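Transcriptional regulator URE2 (Saccharomyces cerevisiae, PDB 1G6Y) restrains nitrogen-utilisation genes by binding phosphorylated GATA transcriptional activators and holding them in the cytoplasm, and also has glutathione peroxidase activity. Local coordinates at residues I49-N54 against A70-L75; R154-V159 against D228-N233; A176-L181 against S197-F202. All coordinates share one frame; numbering follows the deposited sequence.

Contact 1: I49-N54 against A70-L75; sequences IFLDFN and ARVPAL
Ala70 O meets two groups: Phe53 CE2 lies 4.0 Å from it, and Arg71 NH1 gives it a weak, bent hydrogen bond (3.1 Å, N-H...O 134°) as the arginine side chain curls back over the preceding peptide. That bond stays within 70-75; no hydrogen bond links the two segments, and the contact between them is largely apolar. Phe53 and Val72 come from opposite directions, the ring presenting an edge: Phe53 CZ touches both branches of the valine, Val72 CG1 and Val72 CG2 each at 3.8 Å, and Arg71 CA lies near the same ring plane. With CG anti to the carbonyl carbon (chi1 -55°), the Phe53 ring is carried across to the 70-72 backbone. Leu51 and Val72 run past each other in opposite senses, Leu51 CD1 resting against Val72 CG1, and this one valine methyl therefore meets both the leucine and the phenylalanine.

Both segments belong to the thioredoxin-like N-terminal domain of the GST fold. Residues 49-50 end strand 46-50, at one edge of the sheet, while 70-73 lead through the cis peptide bond before Pro73 into strand 74-77. A cis-proline at this position is a hallmark of thioredoxin-fold proteins, and Arg71 and Val72, just before it, form part of the glutathione site. The Phe53 ring also meets that of His58, which binds glutathione. Arg71 O accepts a hydrogen bond from Asn67 ND2, while the far end of the Arg71 side chain comes close to Arg161 of the second subunit.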
loop_
_atom_site.group_PDB
_atom_site.type_symbol
_atom_site.label_atom_id
_atom_site.label_comp_id
_atom_site.label_asym_id
_atom_site.label_seq_id
_atom_site.Cartn_x
_atom_site.Cartn_y
_atom_site.Cartn_z
ATOM N N ILE B 49 -22.504 -0.732 2.966
ATOM C CA ILE B 49 -23.236 -1.003 1.746
ATOM C C ILE B 49 -22.423 -2.033 0.985
ATOM O O ILE B 49 -21.278 -1.778 0.608
ATOM C CB ILE B 49 -23.407 0.273 0.884
ATOM C CG1 ILE B 49 -24.333 1.258 1.594
ATOM C CG2 ILE B 49 -24.009 -0.076 -0.445
ATOM C CD1 ILE B 49 -24.527 2.553 0.863
ATOM N N PHE B 50 -23.006 -3.211 0.797
ATOM C CA PHE B 50 -22.337 -4.266 0.065
ATOM C C PHE B 50 -22.676 -4.148 -1.399
ATOM O O PHE B 50 -23.801 -4.432 -1.799
ATOM C CB PHE B 50 -22.777 -5.635 0.560
ATOM C CG PHE B 50 -22.418 -5.899 1.982
ATOM C CD1 PHE B 50 -23.358 -5.740 2.987
ATOM C CD2 PHE B 50 -21.118 -6.260 2.331
ATOM C CE1 PHE B 50 -23.009 -5.934 4.323
ATOM C CE2 PHE B 50 -20.764 -6.454 3.663
ATOM C CZ PHE B 50 -21.711 -6.290 4.658
ATOM N N LEU B 51 -21.709 -3.719 -2.199
ATOM C CA LEU B 51 -21.923 -3.595 -3.632
ATOM C C LEU B 51 -21.978 -5.000 -4.202
ATOM O O LEU B 51 -21.246 -5.882 -3.743
ATOM C CB LEU B 51 -20.755 -2.877 -4.295
ATOM C CG LEU B 51 -20.349 -1.493 -3.813
ATOM C CD1 LEU B 51 -19.024 -1.143 -4.463
ATOM C CD2 LEU B 51 -21.424 -0.471 -4.157
ATOM N N ASP B 52 -22.845 -5.228 -5.184
ATOM C CA ASP B 52 -22.889 -6.545 -5.804
ATOM C C ASP B 52 -22.428 -6.285 -7.236
ATOM O O ASP B 52 -23.176 -5.820 -8.086
ATOM C CB ASP B 52 -24.298 -7.155 -5.745
ATOM C CG ASP B 52 -25.174 -6.693 -6.857
ATOM O OD1 ASP B 52 -25.438 -5.476 -6.921
ATOM O OD2 ASP B 52 -25.586 -7.544 -7.670
ATOM N N PHE B 53 -21.152 -6.530 -7.483
ATOM C CA PHE B 53 -20.587 -6.282 -8.794
ATOM C C PHE B 53 -21.362 -7.000 -9.893
ATOM O O PHE B 53 -21.141 -6.760 -11.081
ATOM C CB PHE B 53 -19.110 -6.682 -8.783
ATOM C CG PHE B 53 -18.318 -6.004 -7.697
ATOM C CD1 PHE B 53 -18.642 -6.204 -6.353
ATOM C CD2 PHE B 53 -17.284 -5.130 -8.011
ATOM C CE1 PHE B 53 -17.958 -5.548 -5.346
ATOM C CE2 PHE B 53 -16.589 -4.465 -7.005
ATOM C CZ PHE B 53 -16.930 -4.675 -5.671
ATOM N N ASN B 54 -22.295 -7.859 -9.487
ATOM C CA ASN B 54 -23.106 -8.605 -10.438
ATOM C C ASN B 54 -24.079 -7.716 -11.188
ATOM O O ASN B 54 -24.370 -7.965 -12.353
ATOM C CB ASN B 54 -23.890 -9.708 -9.743
ATOM C CG ASN B 54 -24.770 -10.474 -10.705
ATOM O OD1 ASN B 54 -24.304 -10.950 -11.738
ATOM N ND2 ASN B 54 -26.050 -10.596 -10.376
ATOM N N ALA B 70 -12.838 1.679 -8.820
ATOM C CA ALA B 70 -14.149 1.022 -8.848
ATOM C C ALA B 70 -14.155 -0.326 -8.139
ATOM O O ALA B 70 -14.896 -1.220 -8.515
ATOM C CB ALA B 70 -14.622 0.846 -10.299
ATOM N N ARG B 71 -13.330 -0.475 -7.113
ATOM C CA ARG B 71 -13.258 -1.728 -6.371
ATOM C C ARG B 71 -13.534 -1.423 -4.894
ATOM O O ARG B 71 -13.709 -0.261 -4.534
ATOM C CB ARG B 71 -11.860 -2.329 -6.546
ATOM C CG ARG B 71 -11.486 -2.649 -7.992
ATOM C CD ARG B 71 -11.795 -4.119 -8.329
ATOM N NE ARG B 71 -11.653 -4.471 -9.745
ATOM C CZ ARG B 71 -12.431 -3.996 -10.715
ATOM N NH1 ARG B 71 -13.407 -3.140 -10.438
ATOM N NH2 ARG B 71 -12.252 -4.398 -11.966
ATOM N N VAL B 72 -13.586 -2.448 -4.044
ATOM C CA VAL B 72 -13.831 -2.227 -2.607
ATOM C C VAL B 72 -12.643 -2.668 -1.745
ATOM O O VAL B 72 -11.842 -3.513 -2.154
ATOM C CB VAL B 72 -15.097 -2.965 -2.101
ATOM C CG1 VAL B 72 -16.333 -2.374 -2.753
ATOM C CG2 VAL B 72 -14.981 -4.461 -2.376
ATOM N N PRO B 73 -12.532 -2.127 -0.521
ATOM C CA PRO B 73 -13.420 -1.150 0.125
ATOM C C PRO B 73 -13.190 0.324 -0.217
ATOM O O PRO B 73 -12.115 0.715 -0.671
ATOM C CB PRO B 73 -13.166 -1.409 1.601
ATOM C CG PRO B 73 -11.668 -1.659 1.603
ATOM C CD PRO B 73 -11.485 -2.583 0.416
ATOM N N ALA B 74 -14.219 1.129 0.023
ATOM C CA ALA B 74 -14.162 2.570 -0.189
ATOM C C ALA B 74 -14.896 3.163 1.010
ATOM O O ALA B 74 -15.971 2.676 1.372
ATOM C CB ALA B 74 -14.864 2.953 -1.476
ATOM N N LEU B 75 -14.313 4.196 1.624
ATOM C CA LEU B 75 -14.901 4.838 2.796
ATOM C C LEU B 75 -15.245 6.292 2.543
ATOM O O LEU B 75 -14.388 7.074 2.115
ATOM C CB LEU B 75 -13.944 4.774 3.996
ATOM C CG LEU B 75 -14.475 5.275 5.356
ATOM C CD1 LEU B 75 -15.426 4.245 5.937
ATOM C CD2 LEU B 75 -13.340 5.509 6.336
#

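Contact 2: R154-V159 against D228-N233; sequences RYTDEV and DRIGIN
Val159 overlaps two isoleucines with a single methyl: its CG2 lies 3.7 Å from Ile230 CD1 and equally 3.7 Å from Ile232 CD1. The contact belongs to the all-helical C-terminal domain of the GST fold, where the long helix 149-180 is covered by the loop joining helix 215-224 to helix 234-237. Val159 and Ile230 meet end-on through these methyls, whereas Ile232 comes in obliquely. Gly231 separates the two isoleucines with a positive phi of 97°, and both flanking side chains leave the backbone toward the helix.

One turn earlier on the helix, Thr156 slides past Ile230. Its methyl CG2, anti to the backbone N, lies 3.9 Å from Ile230 CB, while its hydroxyl OG1 is hydrogen-bonded within the helix to Val152 O. The interface is largely aliphatic, with no hydrogen bond across it. On another side of the same helix, at the dimer interface, Tyr155 leads away from the loop and packs on Phe140 of the second subunit. Ile230 CG1 sits between its backbone N and carbonyl carbon (chi1 62°), a torsion that places CD1 4.0 Å from Thr156 CG2 as well as against the valine.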
loop_
_atom_site.group_PDB
_atom_site.type_symbol
_atom_site.label_atom_id
_atom_site.label_comp_id
_atom_site.label_asym_id
_atom_site.label_seq_id
_atom_site.Cartn_x
_atom_site.Cartn_y
_atom_site.Cartn_z
ATOM N N ARG B 154 3.886 -21.522 -6.703
ATOM C CA ARG B 154 4.702 -20.349 -6.429
ATOM C C ARG B 154 4.029 -19.375 -5.455
ATOM O O ARG B 154 4.641 -18.959 -4.468
ATOM C CB ARG B 154 5.107 -19.643 -7.734
ATOM C CG ARG B 154 4.098 -18.668 -8.287
ATOM C CD ARG B 154 4.591 -18.074 -9.589
ATOM N NE ARG B 154 5.774 -17.232 -9.411
ATOM C CZ ARG B 154 5.743 -15.919 -9.195
ATOM N NH1 ARG B 154 4.585 -15.280 -9.125
ATOM N NH2 ARG B 154 6.874 -15.240 -9.068
ATOM N N TYR B 155 2.768 -19.034 -5.707
ATOM C CA TYR B 155 2.046 -18.118 -4.835
ATOM C C TYR B 155 1.738 -18.641 -3.436
ATOM O O TYR B 155 1.432 -17.863 -2.541
ATOM C CB TYR B 155 0.763 -17.671 -5.512
ATOM C CG TYR B 155 1.052 -16.821 -6.704
ATOM C CD1 TYR B 155 0.753 -17.262 -7.982
ATOM C CD2 TYR B 155 1.687 -15.591 -6.558
ATOM C CE1 TYR B 155 1.078 -16.505 -9.087
ATOM C CE2 TYR B 155 2.018 -14.831 -7.646
ATOM C CZ TYR B 155 1.712 -15.296 -8.908
ATOM O OH TYR B 155 2.055 -14.553 -10.000
ATOM N N THR B 156 1.800 -19.949 -3.236
ATOM C CA THR B 156 1.550 -20.493 -1.910
ATOM C C THR B 156 2.900 -20.508 -1.200
ATOM O O THR B 156 2.987 -20.524 0.029
ATOM C CB THR B 156 0.993 -21.912 -1.981
ATOM O OG1 THR B 156 0.193 -22.043 -3.151
ATOM C CG2 THR B 156 0.103 -22.185 -0.791
ATOM N N ASP B 157 3.959 -20.491 -1.997
ATOM C CA ASP B 157 5.316 -20.472 -1.475
ATOM C C ASP B 157 5.578 -19.078 -0.920
ATOM O O ASP B 157 6.106 -18.919 0.188
ATOM C CB ASP B 157 6.304 -20.763 -2.602
ATOM C CG ASP B 157 6.993 -22.097 -2.442
ATOM O OD1 ASP B 157 6.319 -23.068 -2.029
ATOM O OD2 ASP B 157 8.206 -22.173 -2.743
ATOM N N GLU B 158 5.191 -18.068 -1.700
ATOM C CA GLU B 158 5.381 -16.681 -1.307
ATOM C C GLU B 158 4.631 -16.283 -0.050
ATOM O O GLU B 158 5.213 -15.632 0.817
ATOM C CB GLU B 158 5.031 -15.738 -2.464
ATOM C CG GLU B 158 6.126 -15.676 -3.530
ATOM C CD GLU B 158 7.491 -15.240 -2.967
ATOM O OE1 GLU B 158 8.510 -15.371 -3.688
ATOM O OE2 GLU B 158 7.548 -14.758 -1.810
ATOM N N VAL B 159 3.357 -16.656 0.073
ATOM C CA VAL B 159 2.635 -16.294 1.282
ATOM C C VAL B 159 3.347 -16.943 2.457
ATOM O O VAL B 159 3.480 -16.325 3.511
ATOM C CB VAL B 159 1.165 -16.727 1.248
ATOM C CG1 VAL B 159 0.484 -16.111 0.056
ATOM C CG2 VAL B 159 1.067 -18.215 1.192
ATOM N N ASP B 228 -6.047 -20.626 5.155
ATOM C CA ASP B 228 -6.275 -22.038 5.398
ATOM C C ASP B 228 -6.769 -22.669 4.096
ATOM O O ASP B 228 -6.651 -23.875 3.909
ATOM C CB ASP B 228 -7.278 -22.245 6.554
ATOM C CG ASP B 228 -8.678 -21.713 6.253
ATOM O OD1 ASP B 228 -9.365 -22.295 5.387
ATOM O OD2 ASP B 228 -9.101 -20.721 6.892
ATOM N N ARG B 229 -7.278 -21.836 3.183
ATOM C CA ARG B 229 -7.797 -22.296 1.890
ATOM C C ARG B 229 -6.722 -22.579 0.841
ATOM O O ARG B 229 -7.035 -23.032 -0.259
ATOM C CB ARG B 229 -8.795 -21.291 1.313
ATOM C CG ARG B 229 -9.828 -20.824 2.304
ATOM C CD ARG B 229 -11.089 -20.339 1.626
ATOM N NE ARG B 229 -11.578 -19.112 2.244
ATOM C CZ ARG B 229 -12.802 -18.614 2.078
ATOM N NH1 ARG B 229 -13.694 -19.242 1.308
ATOM N NH2 ARG B 229 -13.128 -17.473 2.676
ATOM N N ILE B 230 -5.465 -22.289 1.162
ATOM C CA ILE B 230 -4.381 -22.582 0.233
ATOM C C ILE B 230 -3.339 -23.488 0.923
ATOM O O ILE B 230 -2.171 -23.536 0.516
ATOM C CB ILE B 230 -3.710 -21.284 -0.341
ATOM C CG1 ILE B 230 -3.087 -20.450 0.773
ATOM C CG2 ILE B 230 -4.741 -20.439 -1.080
ATOM C CD1 ILE B 230 -2.365 -19.215 0.284
ATOM N N GLY B 231 -3.780 -24.197 1.971
ATOM C CA GLY B 231 -2.910 -25.125 2.676
ATOM C C GLY B 231 -2.213 -24.670 3.947
ATOM O O GLY B 231 -1.854 -25.488 4.800
ATOM N N ILE B 232 -2.008 -23.367 4.084
ATOM C CA ILE B 232 -1.329 -22.830 5.254
ATOM C C ILE B 232 -2.065 -23.156 6.543
ATOM O O ILE B 232 -3.194 -22.699 6.745
ATOM C CB ILE B 232 -1.227 -21.292 5.190
ATOM C CG1 ILE B 232 -0.764 -20.836 3.807
ATOM C CG2 ILE B 232 -0.274 -20.796 6.266
ATOM C CD1 ILE B 232 0.682 -21.129 3.515
ATOM N N ASN B 233 -1.455 -23.957 7.409
ATOM C CA ASN B 233 -2.082 -24.225 8.699
ATOM C C ASN B 233 -1.274 -23.345 9.647
ATOM O O ASN B 233 -0.166 -23.696 10.050
ATOM C CB ASN B 233 -1.981 -25.711 9.106
ATOM C CG ASN B 233 -2.648 -26.007 10.476
ATOM O OD1 ASN B 233 -2.939 -27.161 10.810
ATOM N ND2 ASN B 233 -2.874 -24.961 11.266
#

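Contact 3: A176-L181 against S197-F202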
loop_
_atom_site.group_PDB
_atom_site.type_symbol
_atom_site.label_atom_id
_atom_site.label_comp_id
_atom_site.label_asym_id
_atom_site.label_seq_id
_atom_site.Cartn_x
_atom_site.Cartn_y
_atom_site.Cartn_z
ATOM N N ALA B 176 12.166 -10.717 23.392
ATOM C CA ALA B 176 12.416 -9.458 24.079
ATOM C C ALA B 176 11.448 -9.236 25.248
ATOM O O ALA B 176 11.803 -8.594 26.237
ATOM C CB ALA B 176 12.323 -8.299 23.084
ATOM N N LEU B 177 10.235 -9.774 25.135
ATOM C CA LEU B 177 9.220 -9.619 26.175
ATOM C C LEU B 177 9.416 -10.558 27.341
ATOM O O LEU B 177 9.154 -10.200 28.487
ATOM C CB LEU B 177 7.827 -9.865 25.605
ATOM C CG LEU B 177 6.738 -10.142 26.649
ATOM C CD1 LEU B 177 6.662 -8.996 27.625
ATOM C CD2 LEU B 177 5.404 -10.340 25.959
ATOM N N VAL B 178 9.846 -11.772 27.028
ATOM C CA VAL B 178 10.081 -12.808 28.024
ATOM C C VAL B 178 11.367 -12.540 28.786
ATOM O O VAL B 178 11.561 -13.048 29.881
ATOM C CB VAL B 178 10.155 -14.205 27.345
ATOM C CG1 VAL B 178 10.792 -15.222 28.275
ATOM C CG2 VAL B 178 8.750 -14.658 26.949
ATOM N N MET B 179 12.237 -11.725 28.208
ATOM C CA MET B 179 13.504 -11.410 28.840
ATOM C C MET B 179 13.376 -10.177 29.727
ATOM O O MET B 179 14.112 -10.021 30.701
ATOM C CB MET B 179 14.566 -11.167 27.775
ATOM C CG MET B 179 15.968 -11.545 28.204
ATOM S SD MET B 179 16.264 -13.316 28.050
ATOM C CE MET B 179 16.914 -13.408 26.322
ATOM N N GLU B 180 12.435 -9.305 29.379
ATOM C CA GLU B 180 12.202 -8.078 30.136
ATOM C C GLU B 180 11.411 -8.413 31.385
ATOM O O GLU B 180 11.881 -8.210 32.498
ATOM C CB GLU B 180 11.433 -7.063 29.293
ATOM C CG GLU B 180 11.712 -5.630 29.689
ATOM C CD GLU B 180 11.023 -4.632 28.787
ATOM O OE1 GLU B 180 9.787 -4.469 28.928
ATOM O OE2 GLU B 180 11.719 -4.023 27.937
ATOM N N LEU B 181 10.197 -8.916 31.200
ATOM C CA LEU B 181 9.380 -9.323 32.331
ATOM C C LEU B 181 10.014 -10.663 32.706
ATOM O O LEU B 181 11.063 -11.013 32.166
ATOM C CB LEU B 181 7.929 -9.528 31.890
ATOM C CG LEU B 181 7.264 -8.443 31.034
ATOM C CD1 LEU B 181 5.835 -8.853 30.718
ATOM C CD2 LEU B 181 7.276 -7.111 31.765
ATOM N N SER B 197 10.620 -21.197 26.474
ATOM C CA SER B 197 9.308 -21.483 25.920
ATOM C C SER B 197 8.388 -21.829 27.086
ATOM O O SER B 197 7.186 -22.012 26.919
ATOM C CB SER B 197 9.386 -22.662 24.944
ATOM O OG SER B 197 9.725 -23.871 25.614
ATOM N N GLN B 198 8.963 -21.924 28.275
ATOM C CA GLN B 198 8.163 -22.244 29.437
ATOM C C GLN B 198 8.040 -21.058 30.377
ATOM O O GLN B 198 7.772 -21.224 31.564
ATOM C CB GLN B 198 8.732 -23.467 30.166
ATOM C CG GLN B 198 9.979 -23.245 30.989
ATOM C CD GLN B 198 10.628 -24.557 31.384
ATOM O OE1 GLN B 198 11.113 -24.706 32.504
ATOM N NE2 GLN B 198 10.650 -25.513 30.458
ATOM N N SER B 199 8.243 -19.861 29.835
ATOM C CA SER B 199 8.110 -18.643 30.621
ATOM C C SER B 199 6.622 -18.391 30.867
ATOM O O SER B 199 5.782 -18.780 30.066
ATOM C CB SER B 199 8.696 -17.449 29.867
ATOM O OG SER B 199 8.384 -16.229 30.532
ATOM N N ARG B 200 6.304 -17.734 31.974
ATOM C CA ARG B 200 4.920 -17.425 32.301
ATOM C C ARG B 200 4.304 -16.499 31.235
ATOM O O ARG B 200 3.090 -16.512 31.005
ATOM C CB ARG B 200 4.859 -16.728 33.657
ATOM C CG ARG B 200 5.821 -17.286 34.693
ATOM C CD ARG B 200 6.705 -16.183 35.292
ATOM N NE ARG B 200 5.933 -15.056 35.820
ATOM C CZ ARG B 200 6.464 -14.006 36.444
ATOM N NH1 ARG B 200 7.777 -13.934 36.623
ATOM N NH2 ARG B 200 5.681 -13.024 36.884
ATOM N N PHE B 201 5.152 -15.695 30.593
ATOM C CA PHE B 201 4.703 -14.742 29.583
ATOM C C PHE B 201 4.971 -15.228 28.165
ATOM O O PHE B 201 5.290 -14.429 27.271
ATOM C CB PHE B 201 5.412 -13.394 29.766
ATOM C CG PHE B 201 5.499 -12.931 31.189
ATOM C CD1 PHE B 201 6.406 -13.511 32.069
ATOM C CD2 PHE B 201 4.684 -11.907 31.647
ATOM C CE1 PHE B 201 6.501 -13.077 33.386
ATOM C CE2 PHE B 201 4.769 -11.461 32.968
ATOM C CZ PHE B 201 5.681 -12.047 33.837
ATOM N N PHE B 202 4.835 -16.527 27.939
ATOM C CA PHE B 202 5.108 -17.035 26.610
ATOM C C PHE B 202 3.924 -16.927 25.667
ATOM O O PHE B 202 4.091 -16.856 24.447
ATOM C CB PHE B 202 5.583 -18.482 26.672
ATOM C CG PHE B 202 6.386 -18.880 25.485
ATOM C CD1 PHE B 202 7.649 -18.330 25.280
ATOM C CD2 PHE B 202 5.863 -19.744 24.531
ATOM C CE1 PHE B 202 8.382 -18.628 24.141
ATOM C CE2 PHE B 202 6.590 -20.056 23.379
ATOM C CZ PHE B 202 7.852 -19.493 23.186
#
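Leu181 lies across the Phe201 ring at about a right angle and makes the aromatic part of the contact. Its CB sits over the centre of one face in a CH-pi interaction, 3.8 Å from the centroid and only 10° off the ring normal, and its CD1, on the same side, overhangs beyond the rim, close to Phe201 CD2 and CE2.

The remaining van der Waals packing centres on Val178. One branch, CG1, lies against Ser199 CB and OG; the other, CG2, lies 3.5 Å from Phe201 O and 4.2 Å from Phe202 CD1. Leu177 adds its CD2 to the Phe201 carbonyl from the neighbouring position on the helix.

Hydrogen bonds run within the loop and not across the interface. Ser199 OG, anti to its backbone N (chi1 171°), accepts from Phe201 N at 3.3 Å, forming an ST turn superposed on a type I beta turn from Ser199 to Phe202. The same hydroxyl has a weak bond to Asp182 OD2.

Charge sits at the margin: Arg200 NH1 forms salt bridges with Asp182 and Glu184, and the guanidinium turns a face to the edge of the Phe201 ring at CE1. The segments join the end of helix 149-180 to the loop before helix 215-224, in what is described for Ure2p as the cap region, a feature not typical of GSTs. The chemistry is consistent with a loop shaped by its own serine turn and seated on the helix end by apolar packing, with Asp182 and Glu184 holding Arg200.

In the fold
Contact 1 lies in the N-terminal thioredoxin-like domain, joins the loop after strand 46-50 to the loop before strand 74-77 and includes part of the glutathione site. Contacts 2 and 3 lie in the helical C-terminal domain, about 30 Å apart between centres, and share helix 149-180: contact 2 lies near its beginning and contact 3 at its far end. Contact 1 closes along the chain before the others open, and contact 3 is nested within the loop that contact 2 closes. Between centres, contact 1 is about 26 Å from contact 2 and about 44 Å from contact 3. One long helix therefore spans from packing near the second subunit to the peripheral cap, remote from the glutathione site.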